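Local coordinates for protein phosphosugar isomerase (Escherichia coli O6:H1, PDB 5UQI) that probably interconverts arabinose-5-phosphate and ribulose-5-phosphate as a sugar isomerase of the SIS family, and binds arabinose-5-phosphate, at residues E79-D84 with I106-P111; E22-S27 with E140-S145; T68-F73 with L170-L175; S122-R125 with L131-S134. All coordinates share one frame; numbering follows the deposited sequence.

Contact 1: residues E79-D84 with I106-P111; sequences EAVHGD and ILATLP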
loop_
_atom_site.group_PDB
_atom_site.type_symbol
_atom_site.label_atom_id
_atom_site.label_comp_id
_atom_site.label_asym_id
_atom_site.label_seq_id
_atom_site.Cartn_x
_atom_site.Cartn_y
_atom_site.Cartn_z
ATOM N N GLU A 79 -15.981 -4.691 -3.260
ATOM C CA GLU A 79 -17.053 -3.731 -3.038
ATOM C C GLU A 79 -17.045 -2.580 -4.077
ATOM O O GLU A 79 -18.122 -2.095 -4.454
ATOM C CB GLU A 79 -16.959 -3.126 -1.612
ATOM C CG GLU A 79 -17.062 -4.258 -0.523
ATOM C CD GLU A 79 -18.375 -5.025 -0.650
ATOM O OE1 GLU A 79 -19.442 -4.316 -0.839
ATOM O OE2 GLU A 79 -18.394 -6.291 -0.730
ATOM N N ALA A 80 -15.842 -2.172 -4.544
ATOM C CA ALA A 80 -15.751 -1.148 -5.559
ATOM C C ALA A 80 -16.609 -1.491 -6.774
ATOM O O ALA A 80 -17.301 -0.634 -7.277
ATOM C CB ALA A 80 -14.273 -1.019 -5.951
ATOM N N VAL A 81 -16.546 -2.750 -7.222
ATOM C CA VAL A 81 -17.254 -3.072 -8.507
ATOM C C VAL A 81 -18.729 -3.398 -8.238
ATOM O O VAL A 81 -19.496 -3.716 -9.151
ATOM C CB VAL A 81 -16.533 -4.190 -9.281
ATOM C CG1 VAL A 81 -15.137 -3.720 -9.674
ATOM C CG2 VAL A 81 -16.584 -5.570 -8.584
ATOM N N HIS A 82 -19.132 -3.393 -6.960
ATOM C CA HIS A 82 -20.530 -3.500 -6.546
ATOM C C HIS A 82 -21.076 -2.169 -6.048
ATOM O O HIS A 82 -22.019 -2.163 -5.269
ATOM C CB HIS A 82 -20.702 -4.637 -5.525
ATOM C CG HIS A 82 -20.388 -5.971 -6.110
ATOM N ND1 HIS A 82 -21.345 -6.750 -6.726
ATOM C CD2 HIS A 82 -19.230 -6.658 -6.203
ATOM C CE1 HIS A 82 -20.783 -7.853 -7.192
ATOM N NE2 HIS A 82 -19.494 -7.806 -6.931
ATOM N N GLY A 83 -20.516 -1.060 -6.511
ATOM C CA GLY A 83 -21.102 0.255 -6.262
ATOM C C GLY A 83 -20.137 1.217 -5.609
ATOM O O GLY A 83 -20.334 2.396 -5.706
ATOM N N ASP A 84 -19.164 0.679 -4.852
ATOM C CA ASP A 84 -18.339 1.594 -4.027
ATOM C C ASP A 84 -17.392 2.425 -4.850
ATOM O O ASP A 84 -16.779 3.367 -4.312
ATOM C CB ASP A 84 -17.545 0.852 -2.896
ATOM C CG ASP A 84 -18.428 0.339 -1.756
ATOM O OD1 ASP A 84 -19.666 0.321 -1.840
ATOM O OD2 ASP A 84 -17.832 -0.097 -0.709
ATOM N N ILE A 106 -8.859 -6.811 -8.478
ATOM C CA ILE A 106 -8.333 -5.488 -8.568
ATOM C C ILE A 106 -8.314 -5.043 -10.025
ATOM O O ILE A 106 -8.663 -3.917 -10.298
ATOM C CB ILE A 106 -6.903 -5.403 -7.953
ATOM C CG1 ILE A 106 -6.905 -5.881 -6.506
ATOM C CG2 ILE A 106 -6.324 -4.006 -8.075
ATOM C CD1 ILE A 106 -7.772 -4.952 -5.617
ATOM N N LEU A 107 -7.949 -5.954 -10.920
ATOM C CA LEU A 107 -7.983 -5.509 -12.347
ATOM C C LEU A 107 -9.401 -5.160 -12.792
ATOM O O LEU A 107 -9.547 -4.343 -13.725
ATOM C CB LEU A 107 -7.478 -6.593 -13.262
ATOM C CG LEU A 107 -6.091 -7.061 -12.917
ATOM C CD1 LEU A 107 -5.632 -8.219 -13.806
ATOM C CD2 LEU A 107 -5.015 -6.004 -12.996
ATOM N N ALA A 108 -10.418 -5.815 -12.200
ATOM C CA ALA A 108 -11.815 -5.535 -12.536
ATOM C C ALA A 108 -12.250 -4.116 -12.264
ATOM O O ALA A 108 -13.230 -3.638 -12.849
ATOM C CB ALA A 108 -12.726 -6.488 -11.773
ATOM N N THR A 109 -11.530 -3.395 -11.384
ATOM C CA THR A 109 -11.863 -2.032 -11.161
ATOM C C THR A 109 -11.406 -1.057 -12.253
ATOM O O THR A 109 -11.786 0.125 -12.286
ATOM C CB THR A 109 -11.243 -1.472 -9.850
ATOM O OG1 THR A 109 -9.833 -1.354 -9.964
ATOM C CG2 THR A 109 -11.629 -2.307 -8.607
ATOM N N LEU A 110 -10.466 -1.538 -13.098
ATOM C CA LEU A 110 -9.719 -0.585 -13.948
ATOM C C LEU A 110 -10.519 0.080 -15.118
ATOM O O LEU A 110 -10.403 1.272 -15.306
ATOM C CB LEU A 110 -8.438 -1.232 -14.487
ATOM C CG LEU A 110 -7.435 -1.561 -13.377
ATOM C CD1 LEU A 110 -6.343 -2.371 -13.993
ATOM C CD2 LEU A 110 -6.865 -0.286 -12.785
ATOM N N PRO A 111 -11.354 -0.701 -15.836
ATOM C CA PRO A 111 -12.121 0.018 -16.883
ATOM C C PRO A 111 -12.957 1.188 -16.381
ATOM O O PRO A 111 -12.905 2.295 -16.962
ATOM C CB PRO A 111 -12.976 -1.087 -17.488
ATOM C CG PRO A 111 -12.228 -2.362 -17.252
ATOM C CD PRO A 111 -11.629 -2.139 -15.851
#

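Contact 2: residues E22-S27 with E140-S145; sequences EEVIDS and EIPVKS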
loop_
_atom_site.group_PDB
_atom_site.type_symbol
_atom_site.label_atom_id
_atom_site.label_comp_id
_atom_site.label_asym_id
_atom_site.label_seq_id
_atom_site.Cartn_x
_atom_site.Cartn_y
_atom_site.Cartn_z
ATOM N N GLU A 22 14.747 -5.126 4.620
ATOM C CA GLU A 22 16.099 -4.659 4.330
ATOM C C GLU A 22 16.328 -4.555 2.837
ATOM O O GLU A 22 16.970 -3.581 2.427
ATOM C CB GLU A 22 17.146 -5.649 4.896
ATOM C CG GLU A 22 17.391 -5.601 6.381
ATOM C CD GLU A 22 18.567 -6.511 6.830
ATOM O OE1 GLU A 22 18.997 -7.388 6.065
ATOM O OE2 GLU A 22 19.048 -6.367 7.983
ATOM N N GLU A 23 15.835 -5.523 2.058
ATOM C CA GLU A 23 15.998 -5.615 0.594
ATOM C C GLU A 23 15.427 -4.338 0.019
ATOM O O GLU A 23 16.012 -3.725 -0.867
ATOM C CB GLU A 23 15.247 -6.796 -0.017
ATOM C CG GLU A 23 15.644 -8.176 0.493
ATOM C CD GLU A 23 16.952 -8.699 -0.064
ATOM O OE1 GLU A 23 17.409 -8.198 -1.123
ATOM O OE2 GLU A 23 17.508 -9.636 0.563
ATOM N N VAL A 24 14.292 -3.892 0.577
ATOM C CA VAL A 24 13.627 -2.682 0.055
ATOM C C VAL A 24 14.356 -1.386 0.458
ATOM O O VAL A 24 14.519 -0.493 -0.389
ATOM C CB VAL A 24 12.097 -2.626 0.445
ATOM C CG1 VAL A 24 11.474 -1.304 0.009
ATOM C CG2 VAL A 24 11.374 -3.815 -0.189
ATOM N N ILE A 25 14.833 -1.287 1.699
ATOM C CA ILE A 25 15.531 -0.092 2.192
ATOM C C ILE A 25 16.841 0.069 1.382
ATOM O O ILE A 25 17.258 1.207 1.124
ATOM C CB ILE A 25 15.848 -0.178 3.694
ATOM C CG1 ILE A 25 14.579 -0.148 4.519
ATOM C CG2 ILE A 25 16.713 0.999 4.152
ATOM C CD1 ILE A 25 14.820 -0.405 6.008
ATOM N N ASP A 26 17.428 -1.059 1.012
ATOM C CA ASP A 26 18.706 -1.059 0.245
ATOM C C ASP A 26 18.515 -0.780 -1.244
ATOM O O ASP A 26 19.495 -0.595 -1.980
ATOM C CB ASP A 26 19.466 -2.386 0.437
ATOM C CG ASP A 26 20.039 -2.556 1.851
ATOM O OD1 ASP A 26 20.121 -1.584 2.642
ATOM O OD2 ASP A 26 20.383 -3.706 2.170
ATOM N N SER A 27 17.269 -0.729 -1.707
ATOM C CA SER A 27 16.964 -0.548 -3.131
ATOM C C SER A 27 16.900 0.970 -3.469
ATOM O O SER A 27 16.833 1.824 -2.599
ATOM C CB SER A 27 15.694 -1.337 -3.492
ATOM O OG SER A 27 14.552 -0.600 -3.129
ATOM N N GLU A 140 7.179 0.099 -7.653
ATOM C CA GLU A 140 7.576 -1.304 -7.602
ATOM C C GLU A 140 8.151 -1.536 -6.200
ATOM O O GLU A 140 9.048 -0.799 -5.729
ATOM C CB GLU A 140 8.574 -1.645 -8.729
ATOM C CG GLU A 140 8.996 -3.098 -8.784
ATOM C CD GLU A 140 9.916 -3.359 -9.989
ATOM O OE1 GLU A 140 11.110 -3.083 -9.794
ATOM O OE2 GLU A 140 9.489 -3.761 -11.112
ATOM N N ILE A 141 7.550 -2.479 -5.479
ATOM C CA ILE A 141 8.005 -2.825 -4.131
ATOM C C ILE A 141 8.412 -4.290 -4.241
ATOM O O ILE A 141 7.576 -5.180 -4.072
ATOM C CB ILE A 141 6.883 -2.649 -3.098
ATOM C CG1 ILE A 141 6.366 -1.184 -3.156
ATOM C CG2 ILE A 141 7.428 -3.055 -1.705
ATOM C CD1 ILE A 141 5.220 -0.846 -2.226
ATOM N N PRO A 142 9.708 -4.537 -4.522
ATOM C CA PRO A 142 10.159 -5.889 -4.820
ATOM C C PRO A 142 10.108 -6.780 -3.557
ATOM O O PRO A 142 10.515 -6.356 -2.456
ATOM C CB PRO A 142 11.601 -5.667 -5.315
ATOM C CG PRO A 142 12.056 -4.452 -4.574
ATOM C CD PRO A 142 10.837 -3.600 -4.324
ATOM N N VAL A 143 9.545 -7.967 -3.723
ATOM C CA VAL A 143 9.497 -8.965 -2.669
ATOM C C VAL A 143 9.874 -10.295 -3.312
ATOM O O VAL A 143 9.130 -10.820 -4.138
ATOM C CB VAL A 143 8.094 -9.058 -2.008
ATOM C CG1 VAL A 143 8.099 -10.116 -0.893
ATOM C CG2 VAL A 143 7.614 -7.682 -1.492
ATOM N N LYS A 144 11.033 -10.801 -2.915
ATOM C CA LYS A 144 11.659 -12.036 -3.424
ATOM C C LYS A 144 10.848 -13.313 -3.191
ATOM O O LYS A 144 10.661 -14.137 -4.109
ATOM C CB LYS A 144 13.072 -12.196 -2.789
ATOM C CG LYS A 144 13.317 -11.476 -1.428
ATOM C CD LYS A 144 12.816 -12.210 -0.150
ATOM C CE LYS A 144 13.434 -11.670 1.153
ATOM N NZ LYS A 144 13.061 -12.386 2.426
ATOM N N SER A 145 10.402 -13.479 -1.947
ATOM C CA SER A 145 9.774 -14.698 -1.451
ATOM C C SER A 145 8.873 -14.314 -0.278
ATOM O O SER A 145 8.985 -13.210 0.271
ATOM C CB SER A 145 10.848 -15.651 -0.921
ATOM O OG SER A 145 10.309 -16.956 -0.736
#

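Contact 3: residues T68-F73 with L170-L175; sequences TGTPSF and LALSEL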
loop_
_atom_site.group_PDB
_atom_site.type_symbol
_atom_site.label_atom_id
_atom_site.label_comp_id
_atom_site.label_asym_id
_atom_site.label_seq_id
_atom_site.Cartn_x
_atom_site.Cartn_y
_atom_site.Cartn_z
ATOM N N THR A 68 -2.249 11.084 10.210
ATOM C CA THR A 68 -1.022 11.915 10.141
ATOM C C THR A 68 -1.198 13.066 9.172
ATOM O O THR A 68 -0.178 13.686 8.821
ATOM C CB THR A 68 0.187 11.085 9.784
ATOM O OG1 THR A 68 0.013 10.494 8.492
ATOM C CG2 THR A 68 0.443 9.939 10.801
ATOM N N GLY A 69 -2.421 13.383 8.757
ATOM C CA GLY A 69 -2.702 14.609 8.029
ATOM C C GLY A 69 -2.994 14.559 6.547
ATOM O O GLY A 69 -3.134 15.587 5.923
ATOM N N THR A 70 -3.085 13.345 5.983
ATOM C CA THR A 70 -3.445 13.207 4.568
ATOM C C THR A 70 -4.831 12.480 4.482
ATOM O O THR A 70 -4.834 11.268 4.630
ATOM C CB THR A 70 -2.359 12.386 3.865
ATOM O OG1 THR A 70 -1.086 13.070 4.009
ATOM C CG2 THR A 70 -2.698 12.229 2.375
ATOM N N PRO A 71 -5.943 13.192 4.229
ATOM C CA PRO A 71 -7.267 12.584 4.235
ATOM C C PRO A 71 -7.231 11.399 3.241
ATOM O O PRO A 71 -6.843 11.555 2.072
ATOM C CB PRO A 71 -8.204 13.709 3.808
ATOM C CG PRO A 71 -7.523 14.900 4.560
ATOM C CD PRO A 71 -6.069 14.675 4.258
ATOM N N SER A 72 -7.749 10.275 3.715
ATOM C CA SER A 72 -7.613 8.999 2.977
ATOM C C SER A 72 -8.656 8.054 3.520
ATOM O O SER A 72 -9.009 8.140 4.669
ATOM C CB SER A 72 -6.246 8.426 3.297
ATOM O OG SER A 72 -6.009 7.216 2.650
ATOM N N PHE A 73 -9.139 7.130 2.697
ATOM C CA PHE A 73 -9.941 6.029 3.202
ATOM C C PHE A 73 -9.764 4.824 2.257
ATOM O O PHE A 73 -9.142 4.924 1.206
ATOM C CB PHE A 73 -11.459 6.406 3.327
ATOM C CG PHE A 73 -12.143 6.771 2.007
ATOM C CD1 PHE A 73 -11.921 8.005 1.377
ATOM C CD2 PHE A 73 -13.029 5.850 1.393
ATOM C CE1 PHE A 73 -12.568 8.298 0.168
ATOM C CE2 PHE A 73 -13.697 6.132 0.174
ATOM C CZ PHE A 73 -13.458 7.373 -0.445
ATOM N N LEU A 170 4.450 9.125 6.788
ATOM C CA LEU A 170 5.215 9.976 7.733
ATOM C C LEU A 170 6.007 11.056 7.007
ATOM O O LEU A 170 6.097 12.177 7.547
ATOM C CB LEU A 170 6.105 9.137 8.643
ATOM C CG LEU A 170 5.282 8.267 9.627
ATOM C CD1 LEU A 170 6.187 7.263 10.365
ATOM C CD2 LEU A 170 4.411 9.056 10.589
ATOM N N ALA A 171 6.509 10.763 5.796
ATOM C CA ALA A 171 7.235 11.803 5.035
ATOM C C ALA A 171 6.259 12.884 4.592
ATOM O O ALA A 171 6.525 14.050 4.762
ATOM C CB ALA A 171 7.895 11.174 3.836
ATOM N N LEU A 172 5.046 12.512 4.107
ATOM C CA LEU A 172 4.060 13.535 3.726
ATOM C C LEU A 172 3.699 14.387 4.969
ATOM O O LEU A 172 3.541 15.600 4.849
ATOM C CB LEU A 172 2.755 12.905 3.147
ATOM C CG LEU A 172 2.921 12.227 1.804
ATOM C CD1 LEU A 172 1.678 11.354 1.585
ATOM C CD2 LEU A 172 3.027 13.308 0.733
ATOM N N SER A 173 3.561 13.727 6.129
ATOM C CA SER A 173 3.134 14.385 7.358
ATOM C C SER A 173 4.196 15.430 7.761
ATOM O O SER A 173 3.835 16.594 8.039
ATOM C CB SER A 173 2.967 13.317 8.454
ATOM O OG SER A 173 2.364 13.904 9.615
ATOM N N GLU A 174 5.466 15.023 7.727
ATOM C CA GLU A 174 6.590 15.947 8.072
ATOM C C GLU A 174 6.648 17.071 7.078
ATOM O O GLU A 174 6.756 18.236 7.467
ATOM C CB GLU A 174 7.901 15.183 8.169
ATOM C CG GLU A 174 9.127 16.061 8.428
ATOM C CD GLU A 174 10.280 15.281 9.032
ATOM O OE1 GLU A 174 10.046 14.301 9.795
ATOM O OE2 GLU A 174 11.437 15.666 8.745
ATOM N N LEU A 175 6.548 16.757 5.783
ATOM C CA LEU A 175 6.595 17.792 4.714
ATOM C C LEU A 175 5.485 18.834 4.803
ATOM O O LEU A 175 5.743 20.012 4.507
ATOM C CB LEU A 175 6.652 17.135 3.325
ATOM C CG LEU A 175 7.935 16.306 3.108
ATOM C CD1 LEU A 175 7.779 15.425 1.874
ATOM C CD2 LEU A 175 9.139 17.255 2.924
#

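Contact 4: residues S122-R125 with L131-S134; sequences SFTR and LAIS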
loop_
_atom_site.group_PDB
_atom_site.type_symbol
_atom_site.label_atom_id
_atom_site.label_comp_id
_atom_site.label_asym_id
_atom_site.label_seq_id
_atom_site.Cartn_x
_atom_site.Cartn_y
_atom_site.Cartn_z
ATOM N N SER A 122 -0.147 2.349 -8.499
ATOM C CA SER A 122 -0.136 0.960 -8.084
ATOM C C SER A 122 1.046 0.667 -7.173
ATOM O O SER A 122 2.126 1.216 -7.350
ATOM C CB SER A 122 -0.128 -0.049 -9.251
ATOM O OG SER A 122 1.102 0.177 -10.051
ATOM N N PHE A 123 0.830 -0.189 -6.155
ATOM C CA PHE A 123 1.930 -0.764 -5.414
ATOM C C PHE A 123 1.929 -2.243 -5.709
ATOM O O PHE A 123 0.988 -2.979 -5.279
ATOM C CB PHE A 123 1.646 -0.613 -3.879
ATOM C CG PHE A 123 1.816 0.786 -3.272
ATOM C CD1 PHE A 123 2.002 1.953 -4.011
ATOM C CD2 PHE A 123 1.664 0.932 -1.859
ATOM C CE1 PHE A 123 2.158 3.185 -3.398
ATOM C CE2 PHE A 123 1.771 2.185 -1.254
ATOM C CZ PHE A 123 2.047 3.306 -2.001
ATOM N N THR A 124 2.946 -2.769 -6.428
ATOM C CA THR A 124 3.022 -4.182 -6.829
ATOM C C THR A 124 4.479 -4.600 -6.805
ATOM O O THR A 124 5.342 -3.717 -6.713
ATOM C CB THR A 124 2.442 -4.471 -8.250
ATOM O OG1 THR A 124 3.395 -4.072 -9.269
ATOM C CG2 THR A 124 1.089 -3.714 -8.504
ATOM N N ARG A 125 4.707 -5.883 -6.996
ATOM C CA ARG A 125 6.065 -6.376 -6.992
ATOM C C ARG A 125 6.746 -6.158 -8.337
ATOM O O ARG A 125 7.938 -6.506 -8.444
ATOM C CB ARG A 125 6.063 -7.844 -6.585
ATOM C CG ARG A 125 5.697 -8.821 -7.646
ATOM C CD ARG A 125 5.644 -10.243 -7.065
ATOM N NE ARG A 125 5.011 -11.075 -8.053
ATOM C CZ ARG A 125 4.262 -12.151 -7.804
ATOM N NH1 ARG A 125 4.011 -12.520 -6.548
ATOM N NH2 ARG A 125 3.728 -12.838 -8.822
ATOM N N LEU A 131 -1.694 -4.715 -13.474
ATOM C CA LEU A 131 -2.084 -3.507 -12.766
ATOM C C LEU A 131 -1.127 -2.302 -12.963
ATOM O O LEU A 131 -1.563 -1.199 -13.232
ATOM C CB LEU A 131 -2.175 -3.802 -11.223
ATOM C CG LEU A 131 -2.577 -2.592 -10.386
ATOM C CD1 LEU A 131 -3.948 -2.053 -10.728
ATOM C CD2 LEU A 131 -2.577 -3.017 -8.898
ATOM N N ALA A 132 0.174 -2.569 -12.825
ATOM C CA ALA A 132 1.193 -1.547 -12.925
ATOM C C ALA A 132 1.208 -0.878 -14.310
ATOM O O ALA A 132 1.296 0.331 -14.378
ATOM C CB ALA A 132 2.530 -2.123 -12.586
ATOM N N ILE A 133 1.042 -1.720 -15.330
ATOM C CA ILE A 133 0.977 -1.236 -16.722
ATOM C C ILE A 133 -0.205 -0.308 -16.962
ATOM O O ILE A 133 -0.142 0.602 -17.797
ATOM C CB ILE A 133 0.893 -2.457 -17.702
ATOM C CG1 ILE A 133 2.243 -3.153 -17.767
ATOM C CG2 ILE A 133 0.432 -2.055 -19.111
ATOM C CD1 ILE A 133 3.390 -2.320 -18.301
ATOM N N SER A 134 -1.320 -0.515 -16.229
ATOM C CA SER A 134 -2.535 0.244 -16.362
ATOM C C SER A 134 -2.620 1.452 -15.497
ATOM O O SER A 134 -3.512 2.250 -15.654
ATOM C CB SER A 134 -3.698 -0.660 -16.002
ATOM O OG SER A 134 -3.816 -1.656 -16.997
#

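Contact 1: residues E79-D84 with I106-P111
Val81 and Ala80 of helix 77-84 meet Thr109 and Ala108 in the short turn between helices 104-107 and 110-116, and the contact is made by methyl groups, one of them also against a peptide carbonyl. The backbones come closest at Val81 and Thr109, their CA atoms 6.1 Å apart. The CG2 of Thr109 touches two methyls, 4.0 Å from Ala80 CB and 3.9 Å from Val81 CG1. That same Val81 CG1 also rests over the peptide that follows Ala108, 3.7 Å from Ala108 O, with Ala108 CB a little further off at 4.2 Å. On Val81 this branch is anti to the carbonyl carbon (chi1 -63°), which turns it toward Ala108 and Thr109.

The hydrogen bonds found here lie within each segment. Thr109 OG1 donates to Ile106 O at 2.8 Å, in the carbonyl plane with a C=O...donor angle of 159°, and Thr109 N reaches the same oxygen. With chi1 at 69° the hydroxyl folds back onto its own chain while CG2 is left to face helix 77-84. In the partner segment a Schellman motif ends the helix: Asp84 N bonds to Glu79 O, Gly83 N bonds weakly to Ala80 O, and Gly83 takes the positive phi of the C-prime residue. Behind the contact, Ala80 also touches Val75 and Thr109 touches Leu96, both on strands of the parallel sheet.

The chemistry thus divides threonine in two: its hydroxyl is spent on fixing the turn and its methyl on dispersion contacts. The joint between helix 77-84 and the turn, burying 121 Å² in all, therefore rests on shape and hydrophobic contact rather than on directional bonds.

Contact 2: residues E22-S27 with E140-S145
Val24, near the end of helix 3-25, faces Pro142 across a CA-CA distance of 6.8 Å, where the chain leaving strand 137-140 passes the helix in an irregular conformation. One branch of Val24 carries the centre: CG2 presses on the backbone oxygen of Pro142 (Val24 CG2 to Pro142 O 3.5 Å), and reaches the proline ring at CD, 4.2 Å away, and Ile141 CG2 at 4.3 Å. CG1 is the branch anti to the backbone N (chi1 174°), which leaves CG2 beside that N and directed at the loop. On the more exposed side, Glu23 and Lys144 meet by their aliphatic parts, at about a right angle, with Glu23 CG 4.2 Å from Lys144 CE. Their charged ends stay 5.6 Å apart (Glu23 OE2 to Lys144 NZ), so any attraction is long-range, and Lys144 NZ instead makes a weak bond to Asn16 O. About one turn on from Val24, Ser27 OG and Ser27 N both bond to Val24 O, the hydroxyl at 2.7 Å, closing the turn after the helix. Val24 and Ile141 also both touch Val160 and Val164 of helix 156-175. The arrangement is an N-terminal helix packed against the loop that leaves an edge strand of the parallel, Rossmann-like SIS sheet.

Contact 3: residues T68-F73 with L170-L175
The backbone oxygen of Thr68 receives the hydroxyl of Ser173 in the one hydrogen bond joining the two segments, with Ser173 OG donating to Thr68 O over 2.7 Å. The donor lies in the carbonyl plane on a lone pair, at a C=O...donor angle of 137°. Ser173 OG stands anti to its own nitrogen (chi1 -172°), which swings it off helix 156-175 to the carbonyl, and its CB packs 3.8 Å from Thr68 CB. The hydroxyl of Thr68 turns elsewhere, bonding to Thr64 O and Phe65 O of the helix before it; its methyl CG2 meets Leu170 CD2 at 4.1 Å, the two side chains crossing at about a right angle. Further along, Thr70 OG1 lies 3.9 Å from Leu172 CB, a packing contact.

Gly69, with positive phi, is the C-prime residue of the Schellman motif that ends helix 52-67, and Ser173 bonds to the carbonyl of the residue just before it, at the C-terminal end of that helix. Leu172 also touches Phe65 of helix 52-67 and Ile36 and Gln40 of helix 32-41. The contact thus ties the C-terminal part of helix 156-175 to the connection from helix 52-67 into edge strand 72-76.

Contact 4: residues S122-R125 with L131-S134
Ser122 and Thr124, on one face of strand 120-124, pack against Leu131 and Ala132 of the helix in the beta-alpha-beta unit that runs through helix 130-134 to strand 137-140, whose two strands are neighbours in the parallel sheet of the SIS domain. The CA atoms of Ser122 and Ala132 are 5.6 Å apart. Both strand residues direct their CB toward the helix, while Phe123 between them points away.

Leu131 lies along this strand face. Its CG is anti to the backbone N (chi1 180°), which carries the branched end against both residues: CG sits 3.7 Å from Ser122 CB, and CD2 is 3.8 Å from Thr124 CG2. Thr124 and Leu131 meet slantwise, methyl against methyl. Beyond the strand Leu131 also touches Leu96 and Leu110, and its side chain is about 7 Å from the bound arabinose-5-phosphate.

Ala132 takes the two hydroxyl-bearing ends. Its CB is 3.7 Å from Ser122 OG and 3.9 Å from Thr124 OG1, so each oxygen meets a methyl in van der Waals contact. Thr124 OG1 finds its polar partners just before the helix, at Ser126 N and Ser129 OG, and these bonds fix the rotation that presents CG2 to Leu131. Chi1 of 61° places the hydroxyl of Ser122 over the helix backbone, where Ser122 OG comes within 3.4 Å of Ala132 CA.

From the N terminus, helix 3-25 opens contact 2, which closes only at 140-145 and ties that helix to the loop after strand 137-140. Within that span the chain opens contact 3 at 68-73, then contact 1, which joins helix 77-84 to the turn before helix 110-116; contact 4 follows in series, joining strand 120-124 to helix 130-134. Contacts 1 and 4 are thus nested in both longer loops, while contacts 2 and 3 cross, because contact 3 closes later, at 170-175. Contacts 1 and 4 touch through Leu107, Leu110 and Leu131, and contacts 2 and 4 through Ile141 and Thr124. Contact 3 stands apart, joining the far edge strand to the final long helix.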